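Serine/threonine-protein kinase Tel1 (Chaetomium thermophilum, PDB 6SKY) probably phosphorylates serine and threonine residues of target proteins with ATP, activating checkpoint signalling in response to DNA damage. Local coordinates at residues A[1654-1657]-A[1658-1662]; A[1436-1439]-A[1440-1443]; A[1474-1477]-A[1478-1482]. All blocks are in the same frame, centred on the assembly; numbering follows the deposited sequence.

Interaction 1: A[1654-1657]-A[1658-1662]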
loop_
_atom_site.group_PDB
_atom_site.type_symbol
_atom_site.label_atom_id
_atom_site.label_comp_id
_atom_site.label_asym_id
_atom_site.label_seq_id
_atom_site.Cartn_x
_atom_site.Cartn_y
_atom_site.Cartn_z
ATOM N N GLU A 1654 0.871 32.900 -25.207
ATOM C CA GLU A 1654 2.167 33.468 -24.886
ATOM C C GLU A 1654 2.911 34.045 -26.076
ATOM O O GLU A 1654 3.928 34.713 -25.875
ATOM C CB GLU A 1654 3.054 32.415 -24.219
ATOM C CG GLU A 1654 3.331 31.232 -25.096
ATOM C CD GLU A 1654 4.072 30.157 -24.370
ATOM O OE1 GLU A 1654 3.755 29.899 -23.193
ATOM O OE2 GLU A 1654 4.986 29.577 -24.977
ATOM N N SER A 1655 2.455 33.811 -27.295
ATOM C CA SER A 1655 3.029 34.444 -28.466
ATOM C C SER A 1655 2.003 35.368 -29.101
ATOM O O SER A 1655 0.833 35.391 -28.727
ATOM C CB SER A 1655 3.513 33.399 -29.475
ATOM O OG SER A 1655 2.477 32.503 -29.814
ATOM N N GLN A 1656 2.466 36.145 -30.070
ATOM C CA GLN A 1656 1.614 37.042 -30.825
ATOM C C GLN A 1656 1.256 36.492 -32.189
ATOM O O GLN A 1656 0.748 37.236 -33.024
ATOM C CB GLN A 1656 2.290 38.397 -30.987
ATOM C CG GLN A 1656 2.428 39.172 -29.706
ATOM C CD GLN A 1656 1.150 39.855 -29.303
ATOM O OE1 GLN A 1656 0.658 39.668 -28.196
ATOM N NE2 GLN A 1656 0.610 40.664 -30.195
ATOM N N LEU A 1657 1.502 35.209 -32.438
ATOM C CA LEU A 1657 1.267 34.666 -33.767
ATOM C C LEU A 1657 -0.198 34.740 -34.162
ATOM O O LEU A 1657 -0.515 34.792 -35.355
ATOM C CB LEU A 1657 1.762 33.231 -33.839
ATOM C CG LEU A 1657 3.253 33.086 -34.108
ATOM C CD1 LEU A 1657 3.571 31.662 -34.446
ATOM C CD2 LEU A 1657 3.657 33.992 -35.234
ATOM N N GLN A 1658 -1.104 34.763 -33.190
ATOM C CA GLN A 1658 -2.520 34.850 -33.518
ATOM C C GLN A 1658 -2.867 36.204 -34.114
ATOM O O GLN A 1658 -3.680 36.288 -35.036
ATOM C CB GLN A 1658 -3.362 34.580 -32.280
ATOM C CG GLN A 1658 -4.048 33.239 -32.293
ATOM C CD GLN A 1658 -5.476 33.324 -31.799
ATOM O OE1 GLN A 1658 -5.939 34.386 -31.382
ATOM N NE2 GLN A 1658 -6.186 32.205 -31.849
ATOM N N GLU A 1659 -2.242 37.273 -33.626
ATOM C CA GLU A 1659 -2.506 38.586 -34.199
ATOM C C GLU A 1659 -1.872 38.724 -35.573
ATOM O O GLU A 1659 -2.473 39.299 -36.483
ATOM C CB GLU A 1659 -1.998 39.679 -33.270
ATOM C CG GLU A 1659 -1.679 39.194 -31.878
ATOM C CD GLU A 1659 -2.900 38.750 -31.089
ATOM O OE1 GLU A 1659 -4.030 39.121 -31.468
ATOM O OE2 GLU A 1659 -2.724 38.023 -30.086
ATOM N N TYR A 1660 -0.660 38.206 -35.745
ATOM C CA TYR A 1660 -0.036 38.251 -37.057
ATOM C C TYR A 1660 -0.827 37.444 -38.068
ATOM O O TYR A 1660 -0.799 37.753 -39.262
ATOM C CB TYR A 1660 1.391 37.728 -36.990
ATOM C CG TYR A 1660 2.273 38.389 -35.970
ATOM C CD1 TYR A 1660 1.992 39.642 -35.481
ATOM C CD2 TYR A 1660 3.399 37.748 -35.505
ATOM C CE1 TYR A 1660 2.802 40.226 -34.551
ATOM C CE2 TYR A 1660 4.212 38.326 -34.589
ATOM C CZ TYR A 1660 3.912 39.559 -34.111
ATOM O OH TYR A 1660 4.744 40.124 -33.185
ATOM N N ARG A 1661 -1.524 36.403 -37.623
ATOM C CA ARG A 1661 -2.331 35.623 -38.550
ATOM C C ARG A 1661 -3.702 36.230 -38.768
ATOM O O ARG A 1661 -4.315 35.996 -39.810
ATOM C CB ARG A 1661 -2.463 34.190 -38.055
ATOM C CG ARG A 1661 -1.178 33.437 -38.216
ATOM C CD ARG A 1661 -1.174 32.133 -37.483
ATOM N NE ARG A 1661 0.151 31.533 -37.550
ATOM C CZ ARG A 1661 0.483 30.394 -36.965
ATOM N NH1 ARG A 1661 -0.413 29.720 -36.262
ATOM N NH2 ARG A 1661 1.714 29.930 -37.084
ATOM N N ARG A 1662 -4.198 37.002 -37.807
ATOM C CA ARG A 1662 -5.432 37.737 -38.030
ATOM C C ARG A 1662 -5.219 38.871 -39.019
ATOM O O ARG A 1662 -6.064 39.113 -39.885
ATOM C CB ARG A 1662 -5.960 38.276 -36.707
ATOM C CG ARG A 1662 -7.259 39.020 -36.832
ATOM C CD ARG A 1662 -7.616 39.709 -35.539
ATOM N NE ARG A 1662 -6.685 40.783 -35.220
ATOM C CZ ARG A 1662 -6.773 42.015 -35.712
ATOM N NH1 ARG A 1662 -7.748 42.326 -36.553
ATOM N NH2 ARG A 1662 -5.886 42.936 -35.368
#
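The phenol ring of Y1660 folds back over Q1656, with the backbone O of Q1656 3.5 Å above the ring plane and over its centre. Further out on the ring, CB of Q1656 makes an off-centre CH-pi contact 4.2 Å from the Y1660 centroid. With CG beside its own backbone N (chi1 -54°), the tyrosine side chain is placed to lie over the Q1656 carbonyl. L1657 crosses the tyrosine at about a right angle, its CD2 3.8 Å from CD2 of Y1660, while its CD1 lies over one face of the R1661 guanidinium. Q1656 occupies the N-cap position, and its carbonyl starts the hydrogen-bonding pattern of helix 1657-1663: it accepts a nearly straight bond from Y1660 N (3.2 Å, 168°) and a weak one from E1659 N. R1661 N donates to L1657 O in the next i to i+4 bond. The side chain of Q1656, bent at chi2, slants across E1659, the amide and carboxylate planes 29° apart, with NE2 near CG of E1659. Y1848 meets the Y1660 ring nearly perpendicularly, and P2732 of helix 2732-2755 packs on L1657.

Interaction 2: A[1436-1439]-A[1440-1443]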
loop_
_atom_site.group_PDB
_atom_site.type_symbol
_atom_site.label_atom_id
_atom_site.label_comp_id
_atom_site.label_asym_id
_atom_site.label_seq_id
_atom_site.Cartn_x
_atom_site.Cartn_y
_atom_site.Cartn_z
ATOM N N HIS A 1436 -16.449 61.536 -39.616
ATOM C CA HIS A 1436 -15.584 61.158 -38.512
ATOM C C HIS A 1436 -14.659 62.286 -38.088
ATOM O O HIS A 1436 -14.192 62.289 -36.947
ATOM C CB HIS A 1436 -14.783 59.922 -38.908
ATOM C CG HIS A 1436 -13.865 59.418 -37.841
ATOM N ND1 HIS A 1436 -12.555 59.829 -37.730
ATOM C CD2 HIS A 1436 -14.062 58.520 -36.848
ATOM C CE1 HIS A 1436 -11.987 59.215 -36.708
ATOM N NE2 HIS A 1436 -12.881 58.416 -36.156
ATOM N N SER A 1437 -14.386 63.247 -38.967
ATOM C CA SER A 1437 -13.531 64.364 -38.590
ATOM C C SER A 1437 -14.308 65.506 -37.951
ATOM O O SER A 1437 -13.799 66.160 -37.036
ATOM C CB SER A 1437 -12.774 64.876 -39.812
ATOM O OG SER A 1437 -12.117 63.812 -40.472
ATOM N N LEU A 1438 -15.527 65.772 -38.419
ATOM C CA LEU A 1438 -16.345 66.810 -37.803
ATOM C C LEU A 1438 -16.870 66.391 -36.441
ATOM O O LEU A 1438 -17.250 67.260 -35.644
ATOM C CB LEU A 1438 -17.519 67.165 -38.710
ATOM C CG LEU A 1438 -17.154 67.796 -40.044
ATOM C CD1 LEU A 1438 -18.359 67.821 -40.953
ATOM C CD2 LEU A 1438 -16.611 69.186 -39.820
ATOM N N ARG A 1439 -16.920 65.084 -36.175
ATOM C CA ARG A 1439 -17.333 64.604 -34.864
ATOM C C ARG A 1439 -16.500 65.202 -33.737
ATOM O O ARG A 1439 -16.923 65.159 -32.579
ATOM C CB ARG A 1439 -17.247 63.081 -34.834
ATOM C CG ARG A 1439 -18.077 62.417 -33.759
ATOM C CD ARG A 1439 -17.973 60.914 -33.872
ATOM N NE ARG A 1439 -16.586 60.503 -34.031
ATOM C CZ ARG A 1439 -15.748 60.314 -33.021
ATOM N NH1 ARG A 1439 -16.163 60.490 -31.774
ATOM N NH2 ARG A 1439 -14.498 59.946 -33.256
ATOM N N VAL A 1440 -15.334 65.764 -34.044
ATOM C CA VAL A 1440 -14.517 66.408 -33.021
ATOM C C VAL A 1440 -15.056 67.790 -32.693
ATOM O O VAL A 1440 -15.164 68.169 -31.522
ATOM C CB VAL A 1440 -13.051 66.479 -33.477
ATOM C CG1 VAL A 1440 -12.253 67.361 -32.539
ATOM C CG2 VAL A 1440 -12.455 65.087 -33.549
ATOM N N PHE A 1441 -15.393 68.571 -33.721
ATOM C CA PHE A 1441 -15.902 69.916 -33.495
ATOM C C PHE A 1441 -17.335 69.913 -32.994
ATOM O O PHE A 1441 -17.762 70.891 -32.376
ATOM C CB PHE A 1441 -15.810 70.736 -34.777
ATOM C CG PHE A 1441 -14.449 70.736 -35.389
ATOM C CD1 PHE A 1441 -13.403 71.396 -34.775
ATOM C CD2 PHE A 1441 -14.211 70.076 -36.579
ATOM C CE1 PHE A 1441 -12.145 71.395 -35.334
ATOM C CE2 PHE A 1441 -12.957 70.075 -37.142
ATOM C CZ PHE A 1441 -11.924 70.736 -36.520
ATOM N N VAL A 1442 -18.082 68.838 -33.247
ATOM C CA VAL A 1442 -19.479 68.789 -32.824
ATOM C C VAL A 1442 -19.614 68.971 -31.316
ATOM O O VAL A 1442 -20.614 69.516 -30.835
ATOM C CB VAL A 1442 -20.114 67.471 -33.307
ATOM C CG1 VAL A 1442 -21.402 67.183 -32.579
ATOM C CG2 VAL A 1442 -20.364 67.540 -34.795
ATOM N N VAL A 1443 -18.608 68.566 -30.548
ATOM C CA VAL A 1443 -18.694 68.627 -29.093
ATOM C C VAL A 1443 -17.804 69.739 -28.554
ATOM O O VAL A 1443 -17.287 69.651 -27.436
ATOM C CB VAL A 1443 -18.329 67.273 -28.459
ATOM C CG1 VAL A 1443 -19.319 66.222 -28.889
ATOM C CG2 VAL A 1443 -16.927 66.863 -28.850
#
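S1437 meets the following turn through its backbone carbonyl. Its O accepts a weak, long hydrogen bond from V1440 N (3.4 Å), and the same oxygen lies 4.0 Å from CD2 of F1441, oblique to the ring. CB and CG2 of V1440 are also near this oxygen. The hydroxyl of S1437 turns back instead to the carbonyl of M1433, one turn earlier.

L1438 makes both a backbone and a side-chain contact. Its carbonyl oxygen receives the amide of V1442 at 3.0 Å, with a C=O...N angle of 166°, an i to i+4 bond with the donor almost in line with the carbonyl. Over this carbonyl folds the side chain of V1442: its CG2 sits beside its own backbone N, anti to the carbonyl carbon, which brings this methyl to 3.2 Å from L1438 O. The leucine side chain approaches the aromatic ring at a slant, with CD2 of L1438 4.1 Å from CD2 of F1441. Within the alpha solenoid, L1438 packs on I1454 of helix 1448-1461, and F1441 and V1442 pack on A1451 of the same helix. V1442, the buried residue here, also touches L1452 and, on helix 1470-1487, L1484.

R1439 touches V1440 N through CB, while the rest of its side chain leaves toward helix 1470-1487 and reaches D1483 in a long, weak ion pair. CG is anti to the backbone N (chi1 -159°) and the chain bends at chi3 on its way there. Its backbone O, by contrast, stays with the turn and lies 4.1 Å from CG2 of V1443.

Interaction 3: A[1474-1477]-A[1478-1482]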
loop_
_atom_site.group_PDB
_atom_site.type_symbol
_atom_site.label_atom_id
_atom_site.label_comp_id
_atom_site.label_asym_id
_atom_site.label_seq_id
_atom_site.Cartn_x
_atom_site.Cartn_y
_atom_site.Cartn_z
ATOM N N ALA A 1474 -23.355 52.214 -37.628
ATOM C CA ALA A 1474 -23.509 51.766 -36.249
ATOM C C ALA A 1474 -22.471 52.414 -35.345
ATOM O O ALA A 1474 -22.809 53.014 -34.318
ATOM C CB ALA A 1474 -23.402 50.246 -36.182
ATOM N N GLY A 1475 -21.198 52.309 -35.719
ATOM C CA GLY A 1475 -20.149 52.880 -34.896
ATOM C C GLY A 1475 -20.206 54.391 -34.839
ATOM O O GLY A 1475 -20.006 54.987 -33.778
ATOM N N TYR A 1476 -20.480 55.034 -35.975
ATOM C CA TYR A 1476 -20.577 56.487 -35.975
ATOM C C TYR A 1476 -21.727 56.960 -35.104
ATOM O O TYR A 1476 -21.582 57.920 -34.344
ATOM C CB TYR A 1476 -20.739 57.011 -37.398
ATOM C CG TYR A 1476 -20.918 58.502 -37.433
ATOM C CD1 TYR A 1476 -19.859 59.345 -37.159
ATOM C CD2 TYR A 1476 -22.149 59.065 -37.716
ATOM C CE1 TYR A 1476 -20.016 60.699 -37.173
ATOM C CE2 TYR A 1476 -22.315 60.420 -37.730
ATOM C CZ TYR A 1476 -21.244 61.233 -37.459
ATOM O OH TYR A 1476 -21.396 62.592 -37.474
ATOM N N ALA A 1477 -22.876 56.292 -35.193
ATOM C CA ALA A 1477 -24.021 56.650 -34.373
ATOM C C ALA A 1477 -23.715 56.468 -32.897
ATOM O O ALA A 1477 -24.025 57.337 -32.080
ATOM C CB ALA A 1477 -25.224 55.806 -34.778
ATOM N N LEU A 1478 -23.113 55.337 -32.534
ATOM C CA LEU A 1478 -22.773 55.104 -31.136
ATOM C C LEU A 1478 -21.842 56.186 -30.608
ATOM O O LEU A 1478 -22.107 56.793 -29.565
ATOM C CB LEU A 1478 -22.146 53.724 -30.980
ATOM C CG LEU A 1478 -21.618 53.350 -29.603
ATOM C CD1 LEU A 1478 -22.664 53.594 -28.549
ATOM C CD2 LEU A 1478 -21.217 51.903 -29.615
ATOM N N SER A 1479 -20.750 56.452 -31.328
ATOM C CA SER A 1479 -19.789 57.446 -30.863
ATOM C C SER A 1479 -20.412 58.830 -30.791
ATOM O O SER A 1479 -20.176 59.577 -29.835
ATOM C CB SER A 1479 -18.569 57.463 -31.779
ATOM O OG SER A 1479 -17.983 56.182 -31.871
ATOM N N SER A 1480 -21.224 59.187 -31.786
ATOM C CA SER A 1480 -21.799 60.524 -31.832
ATOM C C SER A 1480 -22.820 60.719 -30.724
ATOM O O SER A 1480 -22.815 61.746 -30.040
ATOM C CB SER A 1480 -22.429 60.767 -33.199
ATOM O OG SER A 1480 -22.773 62.128 -33.362
ATOM N N LEU A 1481 -23.705 59.743 -30.531
ATOM C CA LEU A 1481 -24.692 59.844 -29.466
ATOM C C LEU A 1481 -24.026 59.878 -28.100
ATOM O O LEU A 1481 -24.457 60.623 -27.214
ATOM C CB LEU A 1481 -25.674 58.682 -29.564
ATOM C CG LEU A 1481 -26.554 58.705 -30.810
ATOM C CD1 LEU A 1481 -27.301 57.399 -30.957
ATOM C CD2 LEU A 1481 -27.520 59.868 -30.761
ATOM N N ALA A 1482 -22.962 59.095 -27.911
ATOM C CA ALA A 1482 -22.247 59.127 -26.642
ATOM C C ALA A 1482 -21.637 60.501 -26.386
ATOM O O ALA A 1482 -21.796 61.072 -25.300
ATOM C CB ALA A 1482 -21.168 58.048 -26.628
#
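Four backbone hydrogen bonds join 1474-1477 to 1478-1482, running from L1478, S1479, S1480 and L1481 N to the carbonyls of A1474, G1475, Y1476 and A1477. All are 2.9 Å long from N to O, and the straightest, S1479 N to G1475 O, has an N-H...O angle of 171°.

One side-chain hydrogen bond supplements this i to i+4 series. The hydroxyl of S1479 also donates to G1475 O, with OG 3.0 Å away, so two donors of the same residue grip a single carbonyl from opposite faces of its plane. Chi1 of S1479, -56°, holds OG beside its backbone N and aims it back down the helix at the preceding turn.

The remaining contacts are van der Waals. S1480 CB lies over one face of the Y1476 ring and also approaches Y1476 O, at 3.2 Å. Along another side of the helix, L1481 leans over the A1477 carbonyl, with CG 3.1 Å from A1477 O, and L1478 CB comes to 3.5 Å from A1474 O.

Neighbouring helices surround this buried segment. F1515 and L1519 of helix 1502-1521 pack against A1477 and L1481, A1580 and A1584 of helix 1578-1588 against S1479 and L1478, and A1543 of helix 1530-1543 against L1478 and L1481. The result is an unbroken alpha-helical i to i+4 pattern in a helix buried among helices 1429-1441, 1502-1521, 1530-1543 and 1578-1588 of the alpha solenoid.

Interactions 2 and 3 lie on neighbouring helices of the N-terminal part of the modelled chain, their centres 12 Å apart, and they touch through R1439. The arginine crosses to helix 1470-1487, where its CD is 3.9 Å from CE1 of Y1476 and its NH1 3.9 Å from CB of S1479. Interaction 1 is separate: its nearest atoms are about 17 Å from those of interaction 2 and about 16 Å from those of interaction 3, and it lies closer to the centre of the chain, where it meets helices 1836-1849 and 2732-2755. All three are remote from the nucleotide pocket and the magnesium site; helix 2732-2755, beside interaction 1, belongs to the kinase domain.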